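Local coordinates for protein peptidoglycan DD-endopeptidase ShyB (Vibrio cholerae, PDB 2GU1) that cleaves the peptide cross-links between peptidoglycan strands as a zinc-dependent DD-endopeptidase, probably letting new glycans be inserted as the cell wall expands, at residues T248-V253 with L291-Q296; R99-S104 with V152-L157; A126-V131 with S165-I170. One frame throughout, in Å; residues are numbered along the deposited sequence.

Overall arrangement
Contacts 2 and 3 lie in the Csd3-like second domain and contact 1 in the M23 peptidase domain. Contact 2 pairs strands 97-106 and 147-157, while contact 3 lays helix 122-132 on strand 160-173, the next strand of the same five-stranded antiparallel sheet. Their segments interlace along the chain, their centres are 13 Å apart, and they touch where Lys153 meets Glu166. Contact 1 comes later in sequence, with its centre 30 Å from that of contact 2 and 19 Å from that of contact 3. It belongs to the sheet whose other strands carry the zinc ligands Asp236 and His313. The three thus describe the build of two domains rather than the metal site.

Contact 1. Residues T248-V253 with L291-Q296; sequences TGDGKV and LVKRGQ
Val292 and Gly251 form a hydrogen-bonded antiparallel pair: Val292 N gives a nearly straight bond of 2.7 Å to Gly251 O (167°), and Gly251 N returns one of 3.0 Å to Val292 O. Val292 CG2 also lies against the glycine's carbonyl group, 3.6 Å from Gly251 O. On the other branch Val292 CG1 meets Val253 CG2 at 4.1 Å, the two side chains crossing at about a right angle, and Ile268 of strand 265-269 packs on the same valine. Next along, Leu291 and Lys252 share the other face of the sheet. Here Leu291 CD1 lies against the aliphatic lysine chain, tightly at Lys252 CD (3.5 Å). Beyond the strand pair, Asp250 takes over. Chi1 of -58° puts Asp250 CG beside its own backbone N, and from there OD1 takes Arg294 N at 2.8 Å; the amide comes from the anti side, 30° out of the carboxylate plane. The same oxygen makes a salt bridge with Arg199, while the Arg294 guanidinium leads away to Ala200 O. The chain then reverses through a type II turn from Lys293 to Gln296, with Gly295 at its third position, and Gln296 OE1 accepts Lys293 N at 2.8 Å. The whole is a short antiparallel strand pairing, followed by a turn whose second residue gives its N-H to Asp250, within the beta sheet of an M23 (lysostaphin-type) peptidase domain.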
loop_
_atom_site.group_PDB
_atom_site.type_symbol
_atom_site.label_atom_id
_atom_site.label_comp_id
_atom_site.label_asym_id
_atom_site.label_seq_id
_atom_site.Cartn_x
_atom_site.Cartn_y
_atom_site.Cartn_z
ATOM N N THR A 248 -14.352 -0.443 0.846
ATOM C CA THR A 248 -14.851 0.922 0.799
ATOM C C THR A 248 -14.675 1.528 -0.593
ATOM O O THR A 248 -14.996 2.696 -0.818
ATOM C CB THR A 248 -14.131 1.794 1.835
ATOM O OG1 THR A 248 -12.715 1.583 1.736
ATOM C CG2 THR A 248 -14.599 1.429 3.244
ATOM N N GLY A 249 -14.166 0.734 -1.529
ATOM C CA GLY A 249 -13.982 1.251 -2.875
ATOM C C GLY A 249 -13.673 0.209 -3.933
ATOM O O GLY A 249 -13.331 -0.934 -3.620
ATOM N N ASP A 250 -13.804 0.602 -5.200
ATOM C CA ASP A 250 -13.496 -0.304 -6.293
ATOM C C ASP A 250 -11.997 -0.549 -6.209
ATOM O O ASP A 250 -11.244 0.334 -5.793
ATOM C CB ASP A 250 -13.833 0.332 -7.651
ATOM C CG ASP A 250 -15.290 0.747 -7.760
ATOM O OD1 ASP A 250 -16.170 -0.007 -7.296
ATOM O OD2 ASP A 250 -15.559 1.826 -8.325
ATOM N N GLY A 251 -11.555 -1.739 -6.594
ATOM C CA GLY A 251 -10.135 -2.014 -6.534
ATOM C C GLY A 251 -9.769 -3.459 -6.774
ATOM O O GLY A 251 -10.587 -4.266 -7.221
ATOM N N LYS A 252 -8.523 -3.789 -6.474
ATOM C CA LYS A 252 -8.043 -5.141 -6.661
ATOM C C LYS A 252 -7.334 -5.645 -5.420
ATOM O O LYS A 252 -6.533 -4.934 -4.806
ATOM C CB LYS A 252 -7.094 -5.197 -7.857
ATOM C CG LYS A 252 -6.505 -6.571 -8.119
ATOM C CD LYS A 252 -5.743 -6.597 -9.436
ATOM C CE LYS A 252 -4.549 -5.662 -9.414
ATOM N NZ LYS A 252 -3.571 -6.072 -8.374
ATOM N N VAL A 253 -7.647 -6.880 -5.050
ATOM C CA VAL A 253 -7.040 -7.506 -3.895
ATOM C C VAL A 253 -5.573 -7.739 -4.232
ATOM O O VAL A 253 -5.259 -8.464 -5.173
ATOM C CB VAL A 253 -7.714 -8.860 -3.593
ATOM C CG1 VAL A 253 -7.082 -9.490 -2.370
ATOM C CG2 VAL A 253 -9.206 -8.658 -3.392
ATOM N N LEU A 291 -10.748 -8.562 -8.566
ATOM C CA LEU A 291 -11.199 -7.180 -8.578
ATOM C C LEU A 291 -12.498 -7.109 -7.796
ATOM O O LEU A 291 -13.354 -7.986 -7.918
ATOM C CB LEU A 291 -11.431 -6.693 -10.009
ATOM C CG LEU A 291 -10.298 -5.906 -10.672
ATOM C CD1 LEU A 291 -9.012 -6.708 -10.639
ATOM C CD2 LEU A 291 -10.691 -5.567 -12.107
ATOM N N VAL A 292 -12.643 -6.063 -6.993
ATOM C CA VAL A 292 -13.840 -5.895 -6.190
ATOM C C VAL A 292 -14.497 -4.555 -6.455
ATOM O O VAL A 292 -13.871 -3.638 -6.983
ATOM C CB VAL A 292 -13.512 -6.021 -4.686
ATOM C CG1 VAL A 292 -12.996 -7.423 -4.390
ATOM C CG2 VAL A 292 -12.472 -4.980 -4.285
ATOM N N LYS A 293 -15.771 -4.453 -6.099
ATOM C CA LYS A 293 -16.524 -3.227 -6.292
ATOM C C LYS A 293 -16.727 -2.552 -4.947
ATOM O O LYS A 293 -16.575 -3.179 -3.898
ATOM C CB LYS A 293 -17.893 -3.538 -6.904
ATOM C CG LYS A 293 -17.847 -4.381 -8.175
ATOM C CD LYS A 293 -17.266 -3.614 -9.351
ATOM C CE LYS A 293 -18.119 -2.401 -9.689
ATOM N NZ LYS A 293 -19.535 -2.775 -9.969
ATOM N N ARG A 294 -17.075 -1.274 -4.982
ATOM C CA ARG A 294 -17.328 -0.522 -3.766
ATOM C C ARG A 294 -18.531 -1.133 -3.044
ATOM O O ARG A 294 -19.601 -1.268 -3.627
ATOM C CB ARG A 294 -17.628 0.936 -4.122
ATOM C CG ARG A 294 -17.969 1.823 -2.938
ATOM C CD ARG A 294 -18.228 3.248 -3.405
ATOM N NE ARG A 294 -19.379 3.327 -4.304
ATOM C CZ ARG A 294 -19.704 4.404 -5.012
ATOM N NH1 ARG A 294 -18.958 5.500 -4.940
ATOM N NH2 ARG A 294 -20.787 4.389 -5.782
ATOM N N GLY A 295 -18.356 -1.502 -1.779
ATOM C CA GLY A 295 -19.455 -2.075 -1.020
ATOM C C GLY A 295 -19.565 -3.585 -1.093
ATOM O O GLY A 295 -20.407 -4.193 -0.421
ATOM N N GLN A 296 -18.717 -4.203 -1.906
ATOM C CA GLN A 296 -18.728 -5.652 -2.053
ATOM C C GLN A 296 -18.223 -6.338 -0.784
ATOM O O GLN A 296 -17.284 -5.862 -0.137
ATOM C CB GLN A 296 -17.845 -6.062 -3.232
ATOM C CG GLN A 296 -17.965 -7.518 -3.626
ATOM C CD GLN A 296 -17.031 -7.887 -4.761
ATOM O OE1 GLN A 296 -16.737 -7.064 -5.628
ATOM N NE2 GLN A 296 -16.572 -9.135 -4.770
#

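Contact 2. Residues R99-S104 with V152-L157; sequences REILFS and VKQQYL
Arg99, Gln154 and Tyr156 close round one water, which accepts from Gln154 NE2 at 2.8 Å and, at a longer 3.3 Å, from Arg99 NH1; Tyr156 OH is its third partner, 3.0 Å away. The arginine chain passes over the tyrosine to get there. A bend at chi3 (57°) sets NE above the centre of the ring, and the guanidinium lies flat on that face, planes 9° apart and Arg99 CZ 3.8 Å from the centroid of the Tyr156 ring: a stacked cation-pi pair. Beside it, Ile101 CG2 packs against Val152 CB at 3.7 Å, the two side chains running the same way. Ile101 CD1 covers the middle of the Phe103 ring, whose edge meets Val152 CG2. On the other face of the sheet Glu100 and Lys153 run side by side, and Lys153 NZ bridges to the anti lone pair of Glu100 OE1 at 3.2 Å. Paired backbone bonds at Arg99-Gln154 and Ile101-Val152 fix this antiparallel register. Both faces therefore add charge-based links to the main-chain pairing: an ion pair on one, and on the other a guanidinium whose plane and NH1 are both engaged, which probably limits its rotation.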
loop_
_atom_site.group_PDB
_atom_site.type_symbol
_atom_site.label_atom_id
_atom_site.label_comp_id
_atom_site.label_asym_id
_atom_site.label_seq_id
_atom_site.Cartn_x
_atom_site.Cartn_y
_atom_site.Cartn_z
ATOM N N ARG A 99 11.814 14.645 -10.699
ATOM C CA ARG A 99 11.997 15.159 -12.049
ATOM C C ARG A 99 10.814 14.750 -12.908
ATOM O O ARG A 99 10.205 13.694 -12.699
ATOM C CB ARG A 99 13.286 14.619 -12.666
ATOM C CG ARG A 99 13.334 13.106 -12.788
ATOM C CD ARG A 99 14.526 12.656 -13.633
ATOM N NE ARG A 99 15.806 13.130 -13.107
ATOM C CZ ARG A 99 16.988 12.868 -13.664
ATOM N NH1 ARG A 99 17.058 12.133 -14.768
ATOM N NH2 ARG A 99 18.103 13.342 -13.120
ATOM N N GLU A 100 10.477 15.592 -13.873
ATOM C CA GLU A 100 9.360 15.283 -14.742
ATOM C C GLU A 100 9.843 14.630 -16.015
ATOM O O GLU A 100 10.868 15.020 -16.581
ATOM C CB GLU A 100 8.573 16.547 -15.061
ATOM C CG GLU A 100 7.882 17.124 -13.843
ATOM C CD GLU A 100 6.904 18.219 -14.200
ATOM O OE1 GLU A 100 6.199 18.701 -13.286
ATOM O OE2 GLU A 100 6.842 18.595 -15.395
ATOM N N ILE A 101 9.105 13.622 -16.459
ATOM C CA ILE A 101 9.460 12.923 -17.676
ATOM C C ILE A 101 8.190 12.717 -18.502
ATOM O O ILE A 101 7.124 12.346 -17.987
ATOM C CB ILE A 101 10.168 11.578 -17.351
ATOM C CG1 ILE A 101 10.748 10.961 -18.627
ATOM C CG2 ILE A 101 9.219 10.643 -16.648
ATOM C CD1 ILE A 101 9.727 10.390 -19.578
ATOM N N LEU A 102 8.311 12.979 -19.793
ATOM C CA LEU A 102 7.185 12.863 -20.696
ATOM C C LEU A 102 7.318 11.628 -21.588
ATOM O O LEU A 102 8.275 11.498 -22.347
ATOM C CB LEU A 102 7.115 14.130 -21.545
ATOM C CG LEU A 102 5.792 14.564 -22.165
ATOM C CD1 LEU A 102 4.750 14.786 -21.067
ATOM C CD2 LEU A 102 6.021 15.846 -22.962
ATOM N N PHE A 103 6.366 10.709 -21.475
ATOM C CA PHE A 103 6.391 9.516 -22.305
ATOM C C PHE A 103 5.376 9.727 -23.419
ATOM O O PHE A 103 4.166 9.681 -23.190
ATOM C CB PHE A 103 6.032 8.267 -21.497
ATOM C CG PHE A 103 7.074 7.870 -20.484
ATOM C CD1 PHE A 103 6.967 8.276 -19.160
ATOM C CD2 PHE A 103 8.155 7.082 -20.857
ATOM C CE1 PHE A 103 7.925 7.894 -18.213
ATOM C CE2 PHE A 103 9.117 6.696 -19.924
ATOM C CZ PHE A 103 9.003 7.103 -18.596
ATOM N N SER A 104 5.878 9.973 -24.623
ATOM C CA SER A 104 5.015 10.213 -25.772
ATOM C C SER A 104 5.243 9.195 -26.881
ATOM O O SER A 104 6.371 8.752 -27.113
ATOM C CB SER A 104 5.260 11.623 -26.310
ATOM O OG SER A 104 5.207 12.579 -25.261
ATOM N N VAL A 152 4.997 11.985 -16.131
ATOM C CA VAL A 152 5.328 11.241 -14.927
ATOM C C VAL A 152 6.358 11.998 -14.079
ATOM O O VAL A 152 7.208 12.720 -14.602
ATOM C CB VAL A 152 5.915 9.846 -15.283
ATOM C CG1 VAL A 152 6.319 9.083 -14.024
ATOM C CG2 VAL A 152 4.899 9.050 -16.088
ATOM N N LYS A 153 6.251 11.841 -12.769
ATOM C CA LYS A 153 7.185 12.448 -11.838
ATOM C C LYS A 153 8.018 11.289 -11.325
ATOM O O LYS A 153 7.472 10.282 -10.878
ATOM C CB LYS A 153 6.451 13.108 -10.668
ATOM C CG LYS A 153 5.911 14.488 -10.974
ATOM C CD LYS A 153 5.407 15.171 -9.707
ATOM C CE LYS A 153 5.142 16.651 -9.955
ATOM N NZ LYS A 153 6.386 17.362 -10.373
ATOM N N GLN A 154 9.337 11.422 -11.413
ATOM C CA GLN A 154 10.243 10.378 -10.945
ATOM C C GLN A 154 11.109 10.917 -9.820
ATOM O O GLN A 154 11.705 11.980 -9.949
ATOM C CB GLN A 154 11.145 9.897 -12.082
ATOM C CG GLN A 154 10.477 8.957 -13.067
ATOM C CD GLN A 154 11.409 8.574 -14.203
ATOM O OE1 GLN A 154 11.199 7.574 -14.886
ATOM N NE2 GLN A 154 12.441 9.382 -14.414
ATOM N N GLN A 155 11.182 10.179 -8.718
ATOM C CA GLN A 155 11.988 10.618 -7.594
ATOM C C GLN A 155 13.413 10.110 -7.739
ATOM O O GLN A 155 13.648 8.949 -8.092
ATOM C CB GLN A 155 11.382 10.125 -6.279
ATOM C CG GLN A 155 12.153 10.530 -5.031
ATOM C CD GLN A 155 11.482 10.029 -3.763
ATOM O OE1 GLN A 155 10.986 8.906 -3.722
ATOM N NE2 GLN A 155 11.473 10.860 -2.719
ATOM N N TYR A 156 14.358 11.006 -7.490
ATOM C CA TYR A 156 15.776 10.686 -7.558
ATOM C C TYR A 156 16.434 11.069 -6.241
ATOM O O TYR A 156 15.877 11.825 -5.453
ATOM C CB TYR A 156 16.458 11.466 -8.689
ATOM C CG TYR A 156 16.486 10.738 -10.011
ATOM C CD1 TYR A 156 15.304 10.424 -10.684
ATOM C CD2 TYR A 156 17.695 10.340 -10.581
ATOM C CE1 TYR A 156 15.324 9.728 -11.893
ATOM C CE2 TYR A 156 17.728 9.644 -11.792
ATOM C CZ TYR A 156 16.540 9.343 -12.441
ATOM O OH TYR A 156 16.567 8.666 -13.637
ATOM N N LEU A 157 17.608 10.507 -6.006
ATOM C CA LEU A 157 18.403 10.820 -4.832
ATOM C C LEU A 157 19.737 11.128 -5.476
ATOM O O LEU A 157 20.424 10.226 -5.948
ATOM C CB LEU A 157 18.544 9.621 -3.904
ATOM C CG LEU A 157 19.365 9.955 -2.650
ATOM C CD1 LEU A 157 18.725 11.128 -1.911
ATOM C CD2 LEU A 157 19.450 8.734 -1.749
HETATM O O HOH W 1 14.807 9.963 -15.761
#

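Contact 3. Residues A126-V131 with S165-I170; sequences ANITQV and SEIKAI
Ile128 rests its CG1 over a pair of strand methyls, 3.8 Å from Ile167 CD1 and 4.0 Å from Ile170 CD1. Ile167 CD1 and Ile170 CD1 are 5.2 Å apart, so the helix side chain is the bump and the shallow notch formed by the two methyls the hollow. It crosses Ile167 at about a right angle and Ile170 obliquely. The strand pushes back in the same fashion. Ile170, extended at chi2 (174°), lodges CD1 beside the helix between Ile128 and Val131, 4.1 Å from Ile128 CA and 4.4 Å from Val131 CG1. Ile167, extended likewise (chi2 -174°), also meets the end of Asn127 with its CD1, the two side chains tip to tip. Two isoleucines three residues apart can point at one helix because Lys168 and Ala169 form a classic beta bulge opposite Leu151, which takes up the extra residue. The contact is packing, mostly side chain on side chain, with no polar bond between the two segments and the axes 10.4 Å apart at 50°. Ile150 of strand 147-157 touches Ile128, Ile167 and Ile170, and Phe111 of helix 111-117 packs on Ile128, so helix 122-132 lies over two adjacent sheet strands with a second helix at its side.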
loop_
_atom_site.group_PDB
_atom_site.type_symbol
_atom_site.label_atom_id
_atom_site.label_comp_id
_atom_site.label_asym_id
_atom_site.label_seq_id
_atom_site.Cartn_x
_atom_site.Cartn_y
_atom_site.Cartn_z
ATOM N N ALA A 126 -1.283 -0.327 -17.127
ATOM C CA ALA A 126 -2.503 -0.786 -16.474
ATOM C C ALA A 126 -3.197 0.399 -15.797
ATOM O O ALA A 126 -4.405 0.582 -15.935
ATOM C CB ALA A 126 -2.173 -1.852 -15.449
ATOM N N ASN A 127 -2.427 1.205 -15.072
ATOM C CA ASN A 127 -2.982 2.372 -14.386
ATOM C C ASN A 127 -3.648 3.287 -15.411
ATOM O O ASN A 127 -4.765 3.766 -15.205
ATOM C CB ASN A 127 -1.870 3.127 -13.634
ATOM C CG ASN A 127 -2.400 4.301 -12.815
ATOM O OD1 ASN A 127 -3.591 4.365 -12.492
ATOM N ND2 ASN A 127 -1.511 5.227 -12.460
ATOM N N ILE A 128 -2.965 3.512 -16.527
ATOM C CA ILE A 128 -3.497 4.366 -17.585
ATOM C C ILE A 128 -4.800 3.826 -18.177
ATOM O O ILE A 128 -5.792 4.556 -18.277
ATOM C CB ILE A 128 -2.460 4.554 -18.719
ATOM C CG1 ILE A 128 -1.264 5.356 -18.195
ATOM C CG2 ILE A 128 -3.100 5.271 -19.903
ATOM C CD1 ILE A 128 -0.107 5.479 -19.175
ATOM N N THR A 129 -4.807 2.555 -18.572
ATOM C CA THR A 129 -6.014 1.979 -19.154
ATOM C C THR A 129 -7.157 1.970 -18.142
ATOM O O THR A 129 -8.319 2.141 -18.510
ATOM C CB THR A 129 -5.766 0.542 -19.692
ATOM O OG1 THR A 129 -5.200 -0.275 -18.664
ATOM C CG2 THR A 129 -4.818 0.582 -20.881
ATOM N N GLN A 130 -6.819 1.792 -16.868
ATOM C CA GLN A 130 -7.814 1.783 -15.795
ATOM C C GLN A 130 -8.475 3.154 -15.682
ATOM O O GLN A 130 -9.694 3.271 -15.724
ATOM C CB GLN A 130 -7.149 1.428 -14.463
ATOM C CG GLN A 130 -8.039 1.621 -13.243
ATOM C CD GLN A 130 -7.238 1.739 -11.947
ATOM O OE1 GLN A 130 -6.393 2.632 -11.800
ATOM N NE2 GLN A 130 -7.504 0.841 -11.001
ATOM N N VAL A 131 -7.655 4.192 -15.542
ATOM C CA VAL A 131 -8.146 5.559 -15.420
ATOM C C VAL A 131 -8.986 6.016 -16.610
ATOM O O VAL A 131 -10.042 6.621 -16.433
ATOM C CB VAL A 131 -6.968 6.557 -15.248
ATOM C CG1 VAL A 131 -7.456 7.993 -15.414
ATOM C CG2 VAL A 131 -6.325 6.366 -13.881
ATOM N N SER A 165 7.818 6.605 -8.528
ATOM C CA SER A 165 7.290 7.451 -9.596
ATOM C C SER A 165 5.778 7.566 -9.486
ATOM O O SER A 165 5.137 6.757 -8.815
ATOM C CB SER A 165 7.622 6.859 -10.966
ATOM O OG SER A 165 6.871 5.673 -11.164
ATOM N N GLU A 166 5.219 8.563 -10.167
ATOM C CA GLU A 166 3.773 8.782 -10.152
ATOM C C GLU A 166 3.328 9.496 -11.422
ATOM O O GLU A 166 3.942 10.483 -11.844
ATOM C CB GLU A 166 3.366 9.612 -8.923
ATOM C CG GLU A 166 1.854 9.685 -8.715
ATOM C CD GLU A 166 1.468 10.362 -7.415
ATOM O OE1 GLU A 166 1.411 11.612 -7.380
ATOM O OE2 GLU A 166 1.233 9.638 -6.422
ATOM N N ILE A 167 2.280 8.974 -12.048
ATOM C CA ILE A 167 1.737 9.578 -13.259
ATOM C C ILE A 167 0.909 10.776 -12.815
ATOM O O ILE A 167 0.050 10.649 -11.935
ATOM C CB ILE A 167 0.818 8.589 -14.009
ATOM C CG1 ILE A 167 1.584 7.295 -14.300
ATOM C CG2 ILE A 167 0.268 9.243 -15.264
ATOM C CD1 ILE A 167 0.806 6.290 -15.162
ATOM N N LYS A 168 1.152 11.931 -13.428
ATOM C CA LYS A 168 0.439 13.145 -13.062
ATOM C C LYS A 168 -0.583 13.594 -14.098
ATOM O O LYS A 168 -1.586 14.220 -13.755
ATOM C CB LYS A 168 1.437 14.288 -12.803
ATOM C CG LYS A 168 2.532 13.934 -11.793
ATOM C CD LYS A 168 1.983 13.107 -10.617
ATOM C CE LYS A 168 1.943 13.888 -9.301
ATOM N NZ LYS A 168 1.084 15.106 -9.350
ATOM N N ALA A 169 -0.331 13.273 -15.359
ATOM C CA ALA A 169 -1.235 13.665 -16.424
ATOM C C ALA A 169 -1.233 12.648 -17.560
ATOM O O ALA A 169 -0.215 12.017 -17.852
ATOM C CB ALA A 169 -0.846 15.046 -16.957
ATOM N N ILE A 170 -2.387 12.517 -18.201
ATOM C CA ILE A 170 -2.573 11.578 -19.296
ATOM C C ILE A 170 -3.346 12.307 -20.387
ATOM O O ILE A 170 -4.409 12.866 -20.122
ATOM C CB ILE A 170 -3.406 10.357 -18.825
ATOM C CG1 ILE A 170 -2.660 9.613 -17.712
ATOM C CG2 ILE A 170 -3.712 9.438 -19.994
ATOM C CD1 ILE A 170 -3.453 8.480 -17.088
#